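Local coordinates for fimbria adhesin protein (Klebsiella pneumoniae, PDB 3U4K) that forms the receptor-binding domain of a fimbrial adhesin that binds human collagen V and so probably helps the bacterium attach to host tissue, at residues T145-T157 with T168-P180. Residues are numbered along the deposited sequence; the frame is centred on the assembly and turned at random.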
loop_
_atom_site.group_PDB
_atom_site.type_symbol
_atom_site.label_atom_id
_atom_site.label_comp_id
_atom_site.label_asym_id
_atom_site.label_seq_id
_atom_site.Cartn_x
_atom_site.Cartn_y
_atom_site.Cartn_z
ATOM N N THR A 145 3.344 23.671 2.639
ATOM C CA THR A 145 4.346 23.539 3.692
ATOM C C THR A 145 4.463 22.082 4.165
ATOM O O THR A 145 3.492 21.491 4.655
ATOM C CB THR A 145 4.069 24.499 4.877
ATOM O OG1 THR A 145 4.934 24.175 5.973
ATOM C CG2 THR A 145 2.603 24.428 5.341
ATOM N N THR A 146 5.655 21.511 4.009
ATOM C CA THR A 146 5.903 20.109 4.359
ATOM C C THR A 146 6.858 19.960 5.540
ATOM O O THR A 146 7.867 20.661 5.623
ATOM C CB THR A 146 6.466 19.309 3.165
ATOM O OG1 THR A 146 7.634 19.961 2.650
ATOM C CG2 THR A 146 5.430 19.187 2.061
ATOM N N GLY A 147 6.536 19.034 6.442
ATOM C CA GLY A 147 7.368 18.764 7.614
ATOM C C GLY A 147 8.398 17.681 7.354
ATOM O O GLY A 147 8.578 17.246 6.217
ATOM N N SER A 148 9.079 17.254 8.410
ATOM C CA SER A 148 10.073 16.191 8.315
ATOM C C SER A 148 9.737 15.056 9.272
ATOM O O SER A 148 8.851 15.193 10.116
ATOM C CB SER A 148 11.477 16.734 8.606
ATOM O OG SER A 148 11.980 17.467 7.503
ATOM N N GLY A 149 10.441 13.932 9.135
ATOM C CA GLY A 149 10.239 12.784 10.016
ATOM C C GLY A 149 10.441 11.433 9.354
ATOM O O GLY A 149 10.645 11.343 8.141
ATOM N N THR A 150 10.390 10.383 10.172
ATOM C CA THR A 150 10.500 9.004 9.706
ATOM C C THR A 150 9.174 8.298 9.957
ATOM O O THR A 150 8.577 8.449 11.025
ATOM C CB THR A 150 11.629 8.251 10.437
ATOM O OG1 THR A 150 12.831 9.028 10.386
ATOM C CG2 THR A 150 11.888 6.897 9.799
ATOM N N LEU A 151 8.715 7.537 8.967
ATOM C CA LEU A 151 7.435 6.835 9.063
ATOM C C LEU A 151 7.485 5.676 10.051
ATOM O O LEU A 151 8.525 5.033 10.213
ATOM C CB LEU A 151 6.982 6.348 7.688
ATOM C CG LEU A 151 6.598 7.452 6.702
ATOM C CD1 LEU A 151 6.451 6.891 5.302
ATOM C CD2 LEU A 151 5.317 8.137 7.142
ATOM N N ALA A 152 6.351 5.428 10.703
ATOM C CA ALA A 152 6.240 4.401 11.742
ATOM C C ALA A 152 6.413 2.983 11.206
ATOM O O ALA A 152 5.987 2.666 10.095
ATOM C CB ALA A 152 4.911 4.531 12.471
ATOM N N SER A 153 7.042 2.139 12.016
ATOM C CA SER A 153 7.228 0.726 11.698
ATOM C C SER A 153 5.905 -0.050 11.760
ATOM O O SER A 153 4.997 0.312 12.516
ATOM C CB SER A 153 8.238 0.121 12.674
ATOM O OG SER A 153 8.460 -1.248 12.401
ATOM N N GLY A 154 5.793 -1.104 10.953
ATOM C CA GLY A 154 4.629 -1.993 10.998
ATOM C C GLY A 154 3.832 -2.089 9.708
ATOM O O GLY A 154 4.273 -1.592 8.670
ATOM N N PRO A 155 2.648 -2.733 9.766
ATOM C CA PRO A 155 1.780 -2.955 8.603
ATOM C C PRO A 155 1.182 -1.670 8.035
ATOM O O PRO A 155 0.987 -0.701 8.771
ATOM C CB PRO A 155 0.666 -3.845 9.164
ATOM C CG PRO A 155 0.633 -3.531 10.619
ATOM C CD PRO A 155 2.069 -3.318 10.991
ATOM N N TYR A 156 0.896 -1.678 6.733
ATOM C CA TYR A 156 0.279 -0.541 6.049
ATOM C C TYR A 156 -0.858 -0.987 5.136
ATOM O O TYR A 156 -1.935 -0.385 5.126
ATOM C CB TYR A 156 1.325 0.231 5.242
ATOM C CG TYR A 156 2.156 1.188 6.068
ATOM C CD1 TYR A 156 3.260 0.739 6.794
ATOM C CD2 TYR A 156 1.840 2.545 6.120
ATOM C CE1 TYR A 156 4.017 1.613 7.559
ATOM C CE2 TYR A 156 2.592 3.427 6.880
ATOM C CZ TYR A 156 3.679 2.958 7.596
ATOM O OH TYR A 156 4.426 3.836 8.349
ATOM N N THR A 157 -0.602 -2.045 4.373
ATOM C CA THR A 157 -1.566 -2.582 3.417
ATOM C C THR A 157 -1.903 -4.040 3.724
ATOM O O THR A 157 -1.033 -4.823 4.126
ATOM C CB THR A 157 -1.041 -2.427 1.973
ATOM O OG1 THR A 157 -1.496 -1.180 1.431
ATOM C CG2 THR A 157 -1.477 -3.589 1.060
ATOM N N THR A 168 1.745 -5.360 2.787
ATOM C CA THR A 168 2.876 -4.444 2.632
ATOM C C THR A 168 3.120 -3.680 3.929
ATOM O O THR A 168 2.177 -3.227 4.579
ATOM C CB THR A 168 2.680 -3.445 1.473
ATOM O OG1 THR A 168 1.662 -2.501 1.814
ATOM C CG2 THR A 168 2.307 -4.160 0.177
ATOM N N SER A 169 4.392 -3.541 4.294
ATOM C CA SER A 169 4.770 -2.953 5.576
ATOM C C SER A 169 6.130 -2.244 5.534
ATOM O O SER A 169 6.834 -2.275 4.519
ATOM C CB SER A 169 4.771 -4.036 6.659
ATOM O OG SER A 169 5.747 -5.024 6.385
ATOM N N LEU A 170 6.485 -1.603 6.647
ATOM C CA LEU A 170 7.769 -0.920 6.789
ATOM C C LEU A 170 8.526 -1.399 8.015
ATOM O O LEU A 170 7.920 -1.783 9.016
ATOM C CB LEU A 170 7.565 0.592 6.893
ATOM C CG LEU A 170 7.292 1.383 5.614
ATOM C CD1 LEU A 170 6.934 2.822 5.952
ATOM C CD2 LEU A 170 8.490 1.340 4.679
ATOM N N ASN A 171 9.854 -1.371 7.922
ATOM C CA ASN A 171 10.727 -1.581 9.073
ATOM C C ASN A 171 10.913 -0.281 9.852
ATOM O O ASN A 171 10.129 0.662 9.708
ATOM C CB ASN A 171 12.092 -2.098 8.614
ATOM C CG ASN A 171 12.037 -3.519 8.101
ATOM O OD1 ASN A 171 11.505 -4.414 8.760
ATOM N ND2 ASN A 171 12.601 -3.739 6.919
ATOM N N ALA A 172 11.947 -0.245 10.688
ATOM C CA ALA A 172 12.396 0.997 11.298
ATOM C C ALA A 172 13.372 1.679 10.340
ATOM O O ALA A 172 14.227 1.016 9.741
ATOM C CB ALA A 172 13.055 0.724 12.639
ATOM N N ASP A 173 13.220 2.995 10.192
ATOM C CA ASP A 173 14.067 3.824 9.314
ATOM C C ASP A 173 14.139 3.306 7.875
ATOM O O ASP A 173 15.226 3.140 7.314
ATOM C CB ASP A 173 15.480 4.003 9.902
ATOM C CG ASP A 173 15.474 4.673 11.270
ATOM O OD1 ASP A 173 14.505 5.398 11.594
ATOM O OD2 ASP A 173 16.451 4.477 12.022
ATOM N N ALA A 174 12.974 3.054 7.287
ATOM C CA ALA A 174 12.895 2.581 5.908
ATOM C C ALA A 174 12.468 3.705 4.968
ATOM O O ALA A 174 12.824 3.701 3.789
ATOM C CB ALA A 174 11.953 1.391 5.803
ATOM N N ILE A 175 11.696 4.653 5.494
ATOM C CA ILE A 175 11.363 5.880 4.770
ATOM C C ILE A 175 11.547 7.109 5.665
ATOM O O ILE A 175 10.813 7.299 6.643
ATOM C CB ILE A 175 9.927 5.869 4.198
ATOM C CG1 ILE A 175 9.704 4.655 3.289
ATOM C CG2 ILE A 175 9.653 7.164 3.438
ATOM C CD1 ILE A 175 8.289 4.516 2.765
ATOM N N THR A 176 12.532 7.936 5.324
ATOM C CA THR A 176 12.761 9.203 6.017
ATOM C C THR A 176 12.505 10.368 5.063
ATOM O O THR A 176 13.114 10.454 3.995
ATOM C CB THR A 176 14.192 9.299 6.587
ATOM O OG1 THR A 176 14.587 8.029 7.122
ATOM C CG2 THR A 176 14.261 10.351 7.686
ATOM N N ILE A 177 11.590 11.251 5.454
ATOM C CA ILE A 177 11.257 12.435 4.664
ATOM C C ILE A 177 11.856 13.678 5.309
ATOM O O ILE A 177 11.524 14.018 6.445
ATOM C CB ILE A 177 9.731 12.618 4.517
ATOM C CG1 ILE A 177 9.077 11.353 3.944
ATOM C CG2 ILE A 177 9.409 13.847 3.677
ATOM C CD1 ILE A 177 9.602 10.910 2.594
ATOM N N VAL A 178 12.741 14.344 4.572
ATOM C CA VAL A 178 13.430 15.533 5.061
ATOM C C VAL A 178 13.179 16.712 4.125
ATOM O O VAL A 178 13.800 16.825 3.071
ATOM C CB VAL A 178 14.949 15.284 5.226
ATOM C CG1 VAL A 178 15.664 16.547 5.686
ATOM C CG2 VAL A 178 15.207 14.149 6.209
ATOM N N SER A 179 12.249 17.579 4.507
ATOM C CA SER A 179 12.032 18.829 3.789
ATOM C C SER A 179 12.717 19.969 4.540
ATOM O O SER A 179 12.430 20.188 5.719
ATOM C CB SER A 179 10.538 19.111 3.605
ATOM O OG SER A 179 9.828 18.958 4.821
ATOM N N PRO A 180 13.638 20.687 3.863
ATOM C CA PRO A 180 14.394 21.777 4.490
ATOM C C PRO A 180 13.506 22.958 4.888
ATOM O O PRO A 180 12.699 23.434 4.084
ATOM C CB PRO A 180 15.401 22.184 3.405
ATOM C CG PRO A 180 14.801 21.720 2.125
ATOM C CD PRO A 180 14.043 20.472 2.461
#
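Leu170 and Tyr156 meet on the buried face of the hairpin formed by strands 154-160 and 166-170, a worked example of two chain segments that pair as strands, part around loops and pair again in another sheet. The CD1 methyl of Leu170 lies obliquely against the ring, 3.5 Å from Tyr156 CE1, and Leu151 CB touches the same methyl from another direction (3.9 Å). The far end of the ring is pinned: Tyr156 OH donates to Ala152 O (2.6 Å), on a lone pair in the carbonyl plane, tying the hairpin to the connecting loop. Further along, Leu151 CD1 packs on Ile175 CG2 at 3.7 Å, and Leu137 of strand 133-141 also touches Ile175. Within the hairpin, a classic beta bulge sets Tyr156 N and Thr157 N on one acceptor, Thr168 O. Strand 149-150 pairs with 175-178 through Gly149 and Ile177, whose backbone bonds run both ways.

The exposed face is looser. Thr150 CG2, anti to the backbone N, touches Asp173 OD1 (3.5 Å), and Ser153 OG makes a weak bond to Leu170 O. Main-chain hydrogen bonds thus set the register in this jelly-roll domain, while aliphatic and aromatic contacts cover the buried side.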